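Long-range contacts in dephospho-CoA kinase (PDB 4TTR), which probably phosphorylates the 3'-hydroxyl of dephospho-CoA with ATP, the last step of coenzyme A biosynthesis: residues Y17-T22 against S119-I124; G40-Y45 against I115-P120. All coordinates share one frame; numbering follows the deposited sequence. Where two conformers were deposited one is given.

Overall arrangement
The two contacts meet on one parallel sheet with strand order 2-3-1-4-5 and share Ser119 and Pro120; the centres of contact 1 and contact 2 lie about 7 Å apart. Contact 1 is mostly buried: strand 18-23 pairs with strand 122-125 through regular backbone bonds, with apolar side chains packed beside them. Contact 2 lies nearer the surface, where the start of edge strand 42-45 meets the loop between helix 92-115 and strand 122-125, and its bonds run through the side chains of Asn42 and Ser119. Strand 122-125 joins the two, since Leu123 also makes backbone hydrogen bonds with Asn42 and Ile44. Contact 1 runs toward the P-loop; contact 2 stays away from the annotated sites.

Contact 1: residues Y17-T22 against S119-I124; sequences YSVGLT and SPYCLI
Val19 and Leu123 pair side by side in a parallel ladder, flanked by the bridges Ser18-Cys122 and Gly20-Ile124. Four backbone bonds link the strands: Cys122 N to Tyr17 O, Val19 N to Cys122 O, Ile124 N to Val19 O and Leu21 N to Ile124 O. The last, 2.8 Å from Leu21 N to Ile124 O, reaches its carbonyl from above the plane. Packing is close on the sheet face of Val19 and Leu123. Leu123 CG stands anti to the backbone N (chi1 -163°); beyond it, CD1 lies 3.7 Å from Val19 CG1, while CD2 meets Leu21 CD2 at 3.8 Å. The face of Ser18 and Ile124 is more sparsely joined, by Ser18 CB and Ile124 CD1 at 3.9 Å.

Toward Pro120 the contact gives way to a partly exposed end. Tyr17 rests CD1 on Tyr121 CB at 3.9 Å, and a water links Tyr17 N to Pro120 O. The Tyr121 ring turns off to other partners, its OH hydrogen-bonded to His204 and the ring edge-to-face with Tyr207.

This is the core of a P-loop kinase sheet, with strand 18-23 leading into the predicted ATP-binding loop. Helix 29-38 packs on Leu21 and Leu123, helix 192-213 on Tyr17 and Val19, and strand 140-145 lies along the other edge of strand 18-23.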
loop_
_atom_site.group_PDB
_atom_site.type_symbol
_atom_site.label_atom_id
_atom_site.label_comp_id
_atom_site.label_asym_id
_atom_site.label_seq_id
_atom_site.Cartn_x
_atom_site.Cartn_y
_atom_site.Cartn_z
ATOM N N TYR A 17 4.221 18.235 1.836
ATOM C CA TYR A 17 5.330 17.291 1.906
ATOM C C TYR A 17 4.769 15.888 2.131
ATOM O O TYR A 17 4.262 15.580 3.210
ATOM C CB TYR A 17 6.308 17.676 3.021
ATOM C CG TYR A 17 7.644 16.976 2.914
ATOM C CD1 TYR A 17 7.786 15.647 3.294
ATOM C CD2 TYR A 17 8.765 17.640 2.425
ATOM C CE1 TYR A 17 9.003 14.998 3.192
ATOM C CE2 TYR A 17 9.986 16.999 2.320
ATOM C CZ TYR A 17 10.098 15.676 2.706
ATOM O OH TYR A 17 11.306 15.024 2.609
ATOM N N SER A 18 4.863 15.050 1.102
ATOM C CA SER A 18 4.245 13.727 1.126
ATOM C C SER A 18 5.268 12.598 1.050
ATOM O O SER A 18 6.191 12.626 0.235
ATOM C CB SER A 18 3.250 13.592 -0.028
ATOM O OG SER A 18 3.896 13.745 -1.279
ATOM N N VAL A 19 5.084 11.607 1.913
ATOM C CA VAL A 19 5.920 10.421 1.944
ATOM C C VAL A 19 5.085 9.224 1.513
ATOM O O VAL A 19 4.066 8.916 2.127
ATOM C CB VAL A 19 6.499 10.177 3.351
ATOM C CG1 VAL A 19 7.284 8.875 3.399
ATOM C CG2 VAL A 19 7.364 11.353 3.773
ATOM N N GLY A 20 5.523 8.551 0.456
ATOM C CA GLY A 20 4.860 7.344 0.004
ATOM C C GLY A 20 5.252 6.161 0.863
ATOM O O GLY A 20 6.437 5.888 1.037
ATOM N N LEU A 21 4.255 5.471 1.410
ATOM C CA LEU A 21 4.486 4.267 2.201
ATOM C C LEU A 21 4.192 3.013 1.380
ATOM O O LEU A 21 3.063 2.796 0.936
ATOM C CB LEU A 21 3.625 4.281 3.467
ATOM C CG LEU A 21 3.636 2.995 4.302
ATOM C CD1 LEU A 21 5.029 2.690 4.813
ATOM C CD2 LEU A 21 2.658 3.092 5.456
ATOM N N THR A 22 5.222 2.202 1.177
ATOM C CA THR A 22 5.092 0.937 0.467
ATOM C C THR A 22 5.651 -0.184 1.326
ATOM O O THR A 22 6.384 0.058 2.280
ATOM C CB THR A 22 5.836 0.952 -0.884
ATOM O OG1 THR A 22 7.242 1.136 -0.668
ATOM C CG2 THR A 22 5.319 2.059 -1.765
ATOM N N SER A 119 -1.228 17.993 9.367
ATOM C CA SER A 119 0.068 17.594 9.909
ATOM C C SER A 119 1.215 18.221 9.108
ATOM O O SER A 119 1.004 18.682 7.987
ATOM C CB SER A 119 0.188 16.066 9.924
ATOM O OG SER A 119 -0.015 15.514 8.636
ATOM N N PRO A 120 2.431 18.252 9.689
ATOM C CA PRO A 120 3.591 18.888 9.047
ATOM C C PRO A 120 4.006 18.202 7.750
ATOM O O PRO A 120 4.553 18.844 6.853
ATOM C CB PRO A 120 4.697 18.761 10.105
ATOM C CG PRO A 120 3.993 18.497 11.384
ATOM C CD PRO A 120 2.767 17.736 11.028
ATOM N N TYR A 121 3.777 16.897 7.673
ATOM C CA TYR A 121 3.938 16.163 6.427
ATOM C C TYR A 121 2.864 15.087 6.392
ATOM O O TYR A 121 2.232 14.808 7.413
ATOM C CB TYR A 121 5.340 15.558 6.302
ATOM C CG TYR A 121 5.628 14.461 7.300
ATOM C CD1 TYR A 121 6.180 14.753 8.542
ATOM C CD2 TYR A 121 5.348 13.136 7.002
ATOM C CE1 TYR A 121 6.438 13.761 9.457
ATOM C CE2 TYR A 121 5.604 12.135 7.913
ATOM C CZ TYR A 121 6.146 12.452 9.139
ATOM O OH TYR A 121 6.408 11.464 10.053
ATOM N N CYS A 122 2.659 14.497 5.219
ATOM C CA CYS A 122 1.589 13.524 5.012
ATOM C C CYS A 122 2.155 12.185 4.561
ATOM O O CYS A 122 3.138 12.129 3.827
ATOM C CB CYS A 122 0.587 14.049 3.977
ATOM S SG CYS A 122 -0.880 13.012 3.722
ATOM N N LEU A 123 1.525 11.111 5.016
ATOM C CA LEU A 123 1.893 9.763 4.616
ATOM C C LEU A 123 0.816 9.189 3.701
ATOM O O LEU A 123 -0.359 9.185 4.052
ATOM C CB LEU A 123 2.079 8.881 5.847
ATOM C CG LEU A 123 2.842 7.577 5.644
ATOM C CD1 LEU A 123 4.327 7.846 5.453
ATOM C CD2 LEU A 123 2.610 6.669 6.831
ATOM N N ILE A 124 1.224 8.728 2.523
ATOM C CA ILE A 124 0.310 8.126 1.561
ATOM C C ILE A 124 0.663 6.653 1.360
ATOM O O ILE A 124 1.689 6.328 0.762
ATOM C CB ILE A 124 0.354 8.851 0.197
ATOM C CG1 ILE A 124 0.206 10.365 0.382
ATOM C CG2 ILE A 124 -0.737 8.313 -0.719
ATOM C CD1 ILE A 124 0.372 11.168 -0.896
HETATM O O HOH W 1 3.950 19.924 4.239
#

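Contact 2: residues G40-Y45 against I115-P120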
loop_
_atom_site.group_PDB
_atom_site.type_symbol
_atom_site.label_atom_id
_atom_site.label_comp_id
_atom_site.label_asym_id
_atom_site.label_seq_id
_atom_site.Cartn_x
_atom_site.Cartn_y
_atom_site.Cartn_z
ATOM N N GLY A 40 0.599 11.661 15.187
ATOM C CA GLY A 40 -0.149 12.826 14.757
ATOM C C GLY A 40 -0.015 13.122 13.279
ATOM O O GLY A 40 -0.362 14.215 12.831
ATOM N N ILE A 41 0.490 12.158 12.515
ATOM C CA ILE A 41 0.644 12.337 11.077
ATOM C C ILE A 41 -0.608 11.878 10.338
ATOM O O ILE A 41 -1.151 10.809 10.619
ATOM C CB ILE A 41 1.866 11.567 10.534
ATOM C CG1 ILE A 41 3.145 12.037 11.232
ATOM C CG2 ILE A 41 1.992 11.744 9.021
ATOM C CD1 ILE A 41 3.421 13.542 11.117
ATOM N N ASN A 42 -1.056 12.700 9.395
ATOM C CA ASN A 42 -2.168 12.346 8.521
ATOM C C ASN A 42 -1.751 11.239 7.560
ATOM O O ASN A 42 -0.807 11.405 6.788
ATOM C CB ASN A 42 -2.646 13.568 7.730
ATOM C CG ASN A 42 -3.432 14.569 8.580
ATOM O OD1 ASN A 42 -4.191 15.373 8.041
ATOM N ND2 ASN A 42 -3.253 14.528 9.898
ATOM N N VAL A 43 -2.452 10.113 7.611
ATOM C CA VAL A 43 -2.174 8.997 6.716
ATOM C C VAL A 43 -3.319 8.827 5.724
ATOM O O VAL A 43 -4.466 8.632 6.117
ATOM C CB VAL A 43 -1.966 7.686 7.490
ATOM C CG1 VAL A 43 -1.614 6.552 6.534
ATOM C CG2 VAL A 43 -0.874 7.858 8.534
ATOM N N ILE A 44 -2.995 8.916 4.439
ATOM C CA ILE A 44 -3.964 8.668 3.380
ATOM C C ILE A 44 -3.795 7.235 2.880
ATOM O O ILE A 44 -2.721 6.857 2.407
ATOM C CB ILE A 44 -3.800 9.666 2.215
ATOM C CG1 ILE A 44 -3.975 11.102 2.723
ATOM C CG2 ILE A 44 -4.816 9.372 1.116
ATOM C CD1 ILE A 44 -3.618 12.172 1.712
ATOM N N TYR A 45 -4.856 6.443 3.004
ATOM C CA TYR A 45 -4.833 5.039 2.599
ATOM C C TYR A 45 -5.450 4.844 1.221
ATOM O O TYR A 45 -6.671 4.824 1.081
ATOM C CB TYR A 45 -5.581 4.179 3.617
ATOM C CG TYR A 45 -4.994 4.222 5.006
ATOM C CD1 TYR A 45 -3.957 3.372 5.371
ATOM C CD2 TYR A 45 -5.478 5.110 5.957
ATOM C CE1 TYR A 45 -3.416 3.409 6.644
ATOM C CE2 TYR A 45 -4.946 5.154 7.231
ATOM C CZ TYR A 45 -3.916 4.303 7.571
ATOM O OH TYR A 45 -3.387 4.350 8.840
ATOM N N ILE A 115 -5.495 18.732 0.707
ATOM C CA ILE A 115 -5.881 20.130 0.872
ATOM C C ILE A 115 -6.199 20.427 2.333
ATOM O O ILE A 115 -5.952 21.528 2.815
ATOM C CB ILE A 115 -7.094 20.487 -0.020
ATOM C CG1 ILE A 115 -6.653 20.574 -1.480
ATOM C CG2 ILE A 115 -7.712 21.820 0.389
ATOM C CD1 ILE A 115 -7.791 20.535 -2.479
ATOM N N VAL A 116 -6.737 19.435 3.036
ATOM C CA VAL A 116 -7.117 19.607 4.431
ATOM C C VAL A 116 -6.147 18.895 5.379
ATOM O O VAL A 116 -6.498 18.581 6.514
ATOM C CB VAL A 116 -8.558 19.098 4.677
ATOM C CG1 VAL A 116 -9.549 19.891 3.821
ATOM C CG2 VAL A 116 -8.672 17.607 4.387
ATOM N N CYS A 117 -4.926 18.651 4.914
ATOM C CA CYS A 117 -3.907 18.021 5.752
ATOM C C CYS A 117 -3.505 18.944 6.901
ATOM O O CYS A 117 -3.123 20.093 6.682
ATOM C CB CYS A 117 -2.678 17.649 4.920
ATOM S SG CYS A 117 -1.334 16.894 5.877
ATOM N N THR A 118 -3.593 18.428 8.123
ATOM C CA THR A 118 -3.338 19.218 9.324
ATOM C C THR A 118 -1.973 18.926 9.951
ATOM O O THR A 118 -1.610 19.538 10.956
ATOM C CB THR A 118 -4.425 18.965 10.384
ATOM O OG1 THR A 118 -4.562 17.555 10.598
ATOM C CG2 THR A 118 -5.769 19.538 9.930
ATOM N N SER A 119 -1.228 17.993 9.367
ATOM C CA SER A 119 0.068 17.594 9.909
ATOM C C SER A 119 1.215 18.221 9.108
ATOM O O SER A 119 1.004 18.682 7.987
ATOM C CB SER A 119 0.188 16.066 9.924
ATOM O OG SER A 119 -0.015 15.514 8.636
ATOM N N PRO A 120 2.431 18.252 9.689
ATOM C CA PRO A 120 3.591 18.888 9.047
ATOM C C PRO A 120 4.006 18.202 7.750
ATOM O O PRO A 120 4.553 18.844 6.853
ATOM C CB PRO A 120 4.697 18.761 10.105
ATOM C CG PRO A 120 3.993 18.497 11.384
ATOM C CD PRO A 120 2.767 17.736 11.028
#
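Asn42 reaches across to the loop that follows helix 92-115 and meets three of its residues in turn. Val116, the first residue past the helical conformation, merely skirts the contact. At Cys117 the thiol comes alongside the amide stem, SG lying 4.0 Å from Asn42 CB. Within the loop, the same sulfur receives a weak hydrogen bond from Ser119 N.

Thr118 meets the amide itself, the two side chains crossing at about a right angle. Its backbone N donates to Asn42 OD1 at 3.1 Å; the N-H...O angle is 168°, but the donor stands above the carbonyl plane. A weak bond of 3.4 Å from Asn42 ND2 to Thr118 OG1 adds a second hold, so both ends of the amide are engaged by one residue. Next, Ser119 OG accepts the backbone N-H of Asn42 at 3.1 Å. With chi1 at 56°, OG sits between its own N and carbonyl carbon, and it also donates to Tyr121 O; Ser119 CB meanwhile approaches Gly40 O to 3.5 Å. Pro120 closes the contact with an apolar touch, CD to Ile41 CD1 at 4.2 Å.

Gly40 ends helix 29-38 in a Schellman motif. The contact joins the start of edge strand 42-45 to the loop leading into its neighbour, strand 122-125. Ile44 packs on helix 92-115, and Ile41 and Pro120 touch helix 192-213.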